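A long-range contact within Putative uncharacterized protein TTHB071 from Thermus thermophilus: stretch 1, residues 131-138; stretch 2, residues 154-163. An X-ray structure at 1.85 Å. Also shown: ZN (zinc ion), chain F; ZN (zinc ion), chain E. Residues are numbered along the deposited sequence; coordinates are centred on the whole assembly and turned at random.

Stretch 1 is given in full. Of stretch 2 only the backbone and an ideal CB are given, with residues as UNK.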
ATOM      1  N   VAL A 131      -0.255 -13.484  -7.245  1.00 15.59           N
ATOM      2  CA  VAL A 131      -0.294 -12.071  -6.837  1.00 14.40           C
ATOM      3  C   VAL A 131       0.817 -11.860  -5.805  1.00 14.29           C
ATOM      4  O   VAL A 131       0.960 -12.648  -4.853  1.00 14.73           O
ATOM      5  CB  VAL A 131      -1.667 -11.741  -6.213  1.00 15.36           C
ATOM      6  CG1 VAL A 131      -1.698 -10.294  -5.643  1.00 13.68           C
ATOM      7  CG2 VAL A 131      -2.814 -11.990  -7.234  1.00 13.88           C
ATOM      8  N   ARG A 132       1.633 -10.825  -6.010  1.00 13.40           N
ATOM      9  CA  ARG A 132       2.723 -10.510  -5.087  1.00 13.31           C
ATOM     10  C   ARG A 132       2.156  -9.717  -3.893  1.00 13.27           C
ATOM     11  O   ARG A 132       1.518  -8.688  -4.102  1.00 12.95           O
ATOM     12  CB  ARG A 132       3.760  -9.654  -5.815  1.00 14.02           C
ATOM     13  CG  ARG A 132       4.880  -9.060  -4.955  1.00 13.65           C
ATOM     14  CD  ARG A 132       5.767 -10.155  -4.323  1.00 14.74           C
ATOM     15  NE  ARG A 132       6.981  -9.589  -3.739  1.00 15.41           N
ATOM     16  CZ  ARG A 132       7.863 -10.294  -3.034  1.00 15.58           C
ATOM     17  NH1 ARG A 132       7.655 -11.590  -2.851  1.00 15.70           N
ATOM     18  NH2 ARG A 132       8.947  -9.711  -2.510  1.00 16.04           N
ATOM     19  N   LEU A 133       2.384 -10.206  -2.667  1.00 12.76           N
ATOM     20  CA  LEU A 133       1.791  -9.591  -1.457  1.00 11.80           C
ATOM     21  C   LEU A 133       2.771  -8.613  -0.859  1.00 11.82           C
ATOM     22  O   LEU A 133       3.950  -8.928  -0.700  1.00 12.24           O
ATOM     23  CB  LEU A 133       1.468 -10.668  -0.416  1.00 12.11           C
ATOM     24  CG  LEU A 133       0.530 -10.356   0.739  1.00 12.89           C
ATOM     25  CD1 LEU A 133      -0.881  -9.962   0.228  1.00 12.43           C
ATOM     26  CD2 LEU A 133       0.418 -11.531   1.714  1.00 12.67           C
ATOM     27  N   LEU A 134       2.289  -7.419  -0.510  1.00 11.28           N
ATOM     28  CA  LEU A 134       3.187  -6.379  -0.007  1.00 11.15           C
ATOM     29  C   LEU A 134       2.637  -5.822   1.283  1.00 10.59           C
ATOM     30  O   LEU A 134       1.493  -5.402   1.335  1.00 11.30           O
ATOM     31  CB  LEU A 134       3.332  -5.217  -1.001  1.00 11.82           C
ATOM     32  CG  LEU A 134       3.750  -5.607  -2.419  1.00 11.57           C
ATOM     33  CD1 LEU A 134       3.522  -4.432  -3.355  1.00 15.78           C
ATOM     34  CD2 LEU A 134       5.224  -6.035  -2.394  1.00 11.31           C
ATOM     35  N   LEU A 135       3.477  -5.795   2.307  1.00 10.57           N
ATOM     36  CA  LEU A 135       3.118  -5.165   3.582  1.00 10.58           C
ATOM     37  C   LEU A 135       3.574  -3.715   3.604  1.00 10.77           C
ATOM     38  O   LEU A 135       4.745  -3.419   3.345  1.00 10.88           O
ATOM     39  CB  LEU A 135       3.789  -5.967   4.728  1.00 12.27           C
ATOM     40  CG  LEU A 135       3.698  -5.466   6.178  1.00 13.69           C
ATOM     41  CD1 LEU A 135       2.234  -5.255   6.560  1.00 15.38           C
ATOM     42  CD2 LEU A 135       4.367  -6.491   7.058  1.00 13.79           C
ATOM     43  N   GLU A 136       2.646  -2.806   3.936  1.00 10.68           N
ATOM     44  CA  GLU A 136       2.917  -1.355   3.951  1.00 11.82           C
ATOM     45  C   GLU A 136       3.084  -0.891   5.402  1.00 11.58           C
ATOM     46  O   GLU A 136       2.370  -1.393   6.284  1.00 11.97           O
ATOM     47  CB  GLU A 136       1.726  -0.642   3.303  1.00 12.28           C
ATOM     48  CG  GLU A 136       1.812   0.842   3.282  1.00 14.76           C
ATOM     49  CD  GLU A 136       0.483   1.506   2.965  1.00 19.01           C
ATOM     50  OE1 GLU A 136      -0.464   0.857   2.499  1.00 18.40           O
ATOM     51  OE2 GLU A 136       0.382   2.710   3.179  1.00 24.83           O
ATOM     52  N   ASN A 137       4.036   0.018   5.670  1.00 11.17           N
ATOM     53  CA  ASN A 137       4.130   0.573   7.030  1.00 10.17           C
ATOM     54  C   ASN A 137       2.939   1.513   7.260  1.00 10.46           C
ATOM     55  O   ASN A 137       2.535   2.254   6.352  1.00  9.71           O
ATOM     56  CB  ASN A 137       5.450   1.336   7.260  1.00  9.83           C
ATOM     57  CG  ASN A 137       5.658   2.489   6.267  1.00 11.18           C
ATOM     58  OD1 ASN A 137       5.762   2.265   5.063  1.00 10.73           O
ATOM     59  ND2 ASN A 137       5.703   3.736   6.782  1.00 10.11           N
ATOM     60  N   SER A 138       2.424   1.488   8.487  1.00 10.24           N
ATOM     61  CA  SER A 138       1.328   2.342   8.905  1.00 10.69           C
ATOM     62  C   SER A 138       1.701   3.016  10.230  1.00 10.42           C
ATOM     63  O   SER A 138       2.329   4.078  10.211  1.00 11.45           O
ATOM     64  CB  SER A 138       0.009   1.547   8.963  1.00 11.08           C
ATOM     65  OG  SER A 138       0.110   0.408   9.817  1.00 12.65           O
ATOM     66  N   UNK A 154      10.875 -15.037   4.093  1.00 20.89           N
ATOM     67  CA  UNK A 154      12.022 -15.402   3.250  1.00 23.35           C
ATOM     68  C   UNK A 154      11.818 -15.038   1.790  1.00 23.87           C
ATOM     69  O   UNK A 154      11.988 -15.883   0.916  1.00 25.04           O
ATOM     70  CB  UNK A 154      12.298 -16.903   3.362  1.00 23.35           C
ATOM     71  N   UNK A 155      11.423 -13.800   1.528  1.00 23.71           N
ATOM     72  CA  UNK A 155      11.269 -13.341   0.150  1.00 23.62           C
ATOM     73  C   UNK A 155       9.891 -13.501  -0.474  1.00 22.46           C
ATOM     74  O   UNK A 155       9.667 -13.021  -1.593  1.00 23.53           O
ATOM     75  CB  UNK A 155      12.278 -14.086  -0.727  1.00 23.62           C
ATOM     76  N   UNK A 156       8.972 -14.176   0.216  1.00 20.25           N
ATOM     77  CA  UNK A 156       7.596 -14.362  -0.273  1.00 18.99           C
ATOM     78  C   UNK A 156       6.663 -13.191   0.091  1.00 17.05           C
ATOM     79  O   UNK A 156       5.491 -13.167  -0.310  1.00 15.71           O
ATOM     80  CB  UNK A 156       7.023 -15.662   0.294  1.00 18.99           C
ATOM     81  N   UNK A 157       7.183 -12.277   0.902  1.00 15.07           N
ATOM     82  CA  UNK A 157       6.438 -11.064   1.277  1.00 14.80           C
ATOM     83  C   UNK A 157       7.287  -9.842   0.975  1.00 14.72           C
ATOM     84  O   UNK A 157       8.446  -9.756   1.401  1.00 15.53           O
ATOM     85  CB  UNK A 157       6.044 -11.090   2.755  1.00 14.80           C
ATOM     86  N   UNK A 158       6.724  -8.887   0.244  1.00 14.42           N
ATOM     87  CA  UNK A 158       7.473  -7.675  -0.058  1.00 13.45           C
ATOM     88  C   UNK A 158       7.051  -6.539   0.871  1.00 13.00           C
ATOM     89  O   UNK A 158       6.136  -6.708   1.686  1.00 12.67           O
ATOM     90  CB  UNK A 158       7.271  -7.271  -1.520  1.00 13.45           C
ATOM     91  N   UNK A 159       7.708  -5.389   0.703  1.00 13.01           N
ATOM     92  CA  UNK A 159       7.488  -4.197   1.513  1.00 13.30           C
ATOM     93  C   UNK A 159       7.085  -3.004   0.628  1.00 13.34           C
ATOM     94  O   UNK A 159       7.679  -2.773  -0.435  1.00 13.79           O
ATOM     95  CB  UNK A 159       8.747  -3.864   2.317  1.00 13.30           C
ATOM     96  N   UNK A 160       6.044  -2.287   1.054  1.00 12.93           N
ATOM     97  CA  UNK A 160       5.618  -1.045   0.426  1.00 12.39           C
ATOM     98  C   UNK A 160       5.905   0.089   1.417  1.00 13.03           C
ATOM     99  O   UNK A 160       5.380   0.080   2.536  1.00 12.71           O
ATOM    100  CB  UNK A 160       4.139  -1.092   0.036  1.00 12.39           C
ATOM    101  N   UNK A 161       6.724   1.061   1.016  1.00 12.05           N
ATOM    102  CA  UNK A 161       7.073   2.166   1.897  1.00 12.29           C
ATOM    103  C   UNK A 161       6.175   3.361   1.624  1.00 12.89           C
ATOM    104  O   UNK A 161       6.104   3.863   0.492  1.00 13.77           O
ATOM    105  CB  UNK A 161       8.543   2.552   1.724  1.00 12.29           C
ATOM    106  N   UNK A 162       5.538   3.831   2.693  1.00 12.68           N
ATOM    107  CA  UNK A 162       4.789   5.058   2.684  1.00 12.73           C
ATOM    108  C   UNK A 162       5.480   6.049   3.592  1.00 12.33           C
ATOM    109  O   UNK A 162       5.402   5.917   4.813  1.00 12.81           O
ATOM    110  CB  UNK A 162       3.339   4.827   3.114  1.00 12.73           C
ATOM    111  N   UNK A 163       6.152   7.042   3.012  1.00 11.18           N
ATOM    112  CA  UNK A 163       6.984   7.967   3.803  1.00 11.35           C
ATOM    113  C   UNK A 163       6.171   8.863   4.738  1.00 10.86           C
ATOM    114  O   UNK A 163       6.632   9.201   5.824  1.00 10.95           O
ATOM    115  CB  UNK A 163       7.814   8.845   2.864  1.00 11.35           C
TER
HETATM  116 ZN    ZN F 256       0.118   4.323   1.833  1.00 71.78          ZN
HETATM  117 ZN    ZN E 255      -2.102   1.858   2.761  1.00 67.65          ZN

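From about 158, stretch 2 pairs in parallel with strand 132-136, and the side chains of the bridged positions alternate between two faces of a sheet. Position 154 lies beyond the reach of stretch 1; its positive phi (48°) is tolerated best by glycine or asparagine, yet the deposited residue is Ala154.

At position 155, phi 92° and psi -7° would jam a CB against the preceding carbonyl O, which by itself calls for glycine. Gly155 fits, and Gly155 O accepts a straight hydrogen bond from Arg132 NH1 (2.8 Å). Position 156 points away; almost any polar residue would do, an acid being compatible with the positive charge of Arg132. It is Glu156, whose backbone O takes a water-mediated link to Leu133 N.

The CA-to-CB bond at 157 also leads away, but Leu133 and Leu135 offer apolar carbon that a flexible apolar chain could fold back to reach. Leucine or methionine would suit, isoleucine perhaps. Leu157 does it, with CD1 3.9 Å from Leu133 CG and CD2 4.4 Å from Leu135 CD2.

Position 158 shares a face with Leu134, and there is no room: an ideal CB would sit 2.5 Å from Leu134 CD2, a clash, and 3.1 Å from Arg132 NH2. Only glycine suits this arrangement. Gly158 lets the guanidinium lie with one face over its N, and bonds through both backbone groups: Gly158 N to Leu133 O and Gly158 O from Leu135 N, each 2.9 Å.

At 159 the CB turns to the face of Leu135, 4.2 Å from Leu135 O; stretch 1 does not obstruct it, so a large apolar or aromatic group is possible. Phe159 swings its ring end back, with CD1 3.1 Å from Leu135 O.

Position 160 returns to the face of Leu134 and Glu136, its ideal CB 4.1 Å from Glu136 CB. Alanine, cysteine or valine would pack well, though stretch 1 does not by itself exclude a larger residue. Cys160 packs its CB 4.3 Å from Leu134 CB, while Cys160 N donates to Leu135 O (2.9 Å).

Position 161 points away, so stretch 1 would allow apolar, aromatic or polar residues; Phe161 brings its ring edge near Asn137 OD1.

Position 162 points toward stretch 1, its ideal CB 3.6 Å from Glu136 OE2, a zinc ligand. A second metal-binding side chain, aspartate, glutamate or histidine, is the natural reading. Asp162 OD2 lies 2.1 Å from the chain F ZN, which Glu136 OE2 also binds at 2.1 Å. Asn137 clasps its backbone, OD1 accepting from Asp162 N (2.8 Å) and ND2 donating to Asp162 O (3.0 Å).

At 163 any helix-compatible residue would do; it is Ala163.

Stretch 2 (154-163) AGELGFCFDA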
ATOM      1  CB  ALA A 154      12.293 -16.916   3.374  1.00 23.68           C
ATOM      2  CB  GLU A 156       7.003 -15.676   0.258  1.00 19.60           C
ATOM      3  CG  GLU A 156       7.854 -16.899  -0.188  1.00 23.17           C
ATOM      4  CD  GLU A 156       7.908 -16.969  -1.694  1.00 27.68           C
ATOM      5  OE1 GLU A 156       6.828 -17.132  -2.309  1.00 31.18           O
ATOM      6  OE2 GLU A 156       9.012 -16.818  -2.265  1.00 32.27           O
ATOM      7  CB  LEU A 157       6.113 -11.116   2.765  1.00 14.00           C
ATOM      8  CG  LEU A 157       5.317  -9.966   3.349  1.00 13.29           C
ATOM      9  CD1 LEU A 157       3.929  -9.932   2.682  1.00 12.06           C
ATOM     10  CD2 LEU A 157       5.240 -10.170   4.874  1.00 13.69           C
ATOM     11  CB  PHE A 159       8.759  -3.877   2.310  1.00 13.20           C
ATOM     12  CG  PHE A 159       8.672  -2.587   3.106  1.00 13.75           C
ATOM     13  CD1 PHE A 159       7.641  -2.394   4.031  1.00 12.45           C
ATOM     14  CD2 PHE A 159       9.609  -1.564   2.913  1.00 11.67           C
ATOM     15  CE1 PHE A 159       7.528  -1.188   4.756  1.00 14.80           C
ATOM     16  CE2 PHE A 159       9.528  -0.371   3.652  1.00 12.83           C
ATOM     17  CZ  PHE A 159       8.478  -0.184   4.572  1.00 12.59           C
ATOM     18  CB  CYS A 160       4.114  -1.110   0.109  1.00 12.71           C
ATOM     19  SG  CYS A 160       3.467   0.505  -0.481  1.00 13.56           S
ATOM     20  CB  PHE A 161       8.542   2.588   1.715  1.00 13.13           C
ATOM     21  CG  PHE A 161       8.963   3.803   2.539  1.00 12.10           C
ATOM     22  CD1 PHE A 161       8.637   3.919   3.891  1.00 12.50           C
ATOM     23  CD2 PHE A 161       9.695   4.839   1.939  1.00 13.55           C
ATOM     24  CE1 PHE A 161       9.045   5.038   4.621  1.00 12.34           C
ATOM     25  CE2 PHE A 161      10.127   5.938   2.659  1.00 13.29           C
ATOM     26  CZ  PHE A 161       9.795   6.050   4.012  1.00 13.05           C
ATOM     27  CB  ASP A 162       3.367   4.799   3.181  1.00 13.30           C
ATOM     28  CG  ASP A 162       2.470   6.021   3.017  1.00 14.92           C
ATOM     29  OD1 ASP A 162       2.799   7.116   3.502  1.00 14.06           O
ATOM     30  OD2 ASP A 162       1.434   5.896   2.374  1.00 16.58           O
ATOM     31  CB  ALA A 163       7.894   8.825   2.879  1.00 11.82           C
TER
HETATM   32  O   HOH W   1      11.122 -10.146  -0.872  1.00 44.18           O
HETATM   33  O   HOH W   2       3.915 -12.695  -2.351  1.00 14.99           O
HETATM   34  O   HOH W   3      -2.197   3.423   1.360  1.00 27.13           O
HETATM   35  O   HOH W   4      -3.744   3.479   3.612  1.00 30.78           O
HETATM   36  O   HOH W   5      -1.619   5.914   2.392  1.00 20.80           O
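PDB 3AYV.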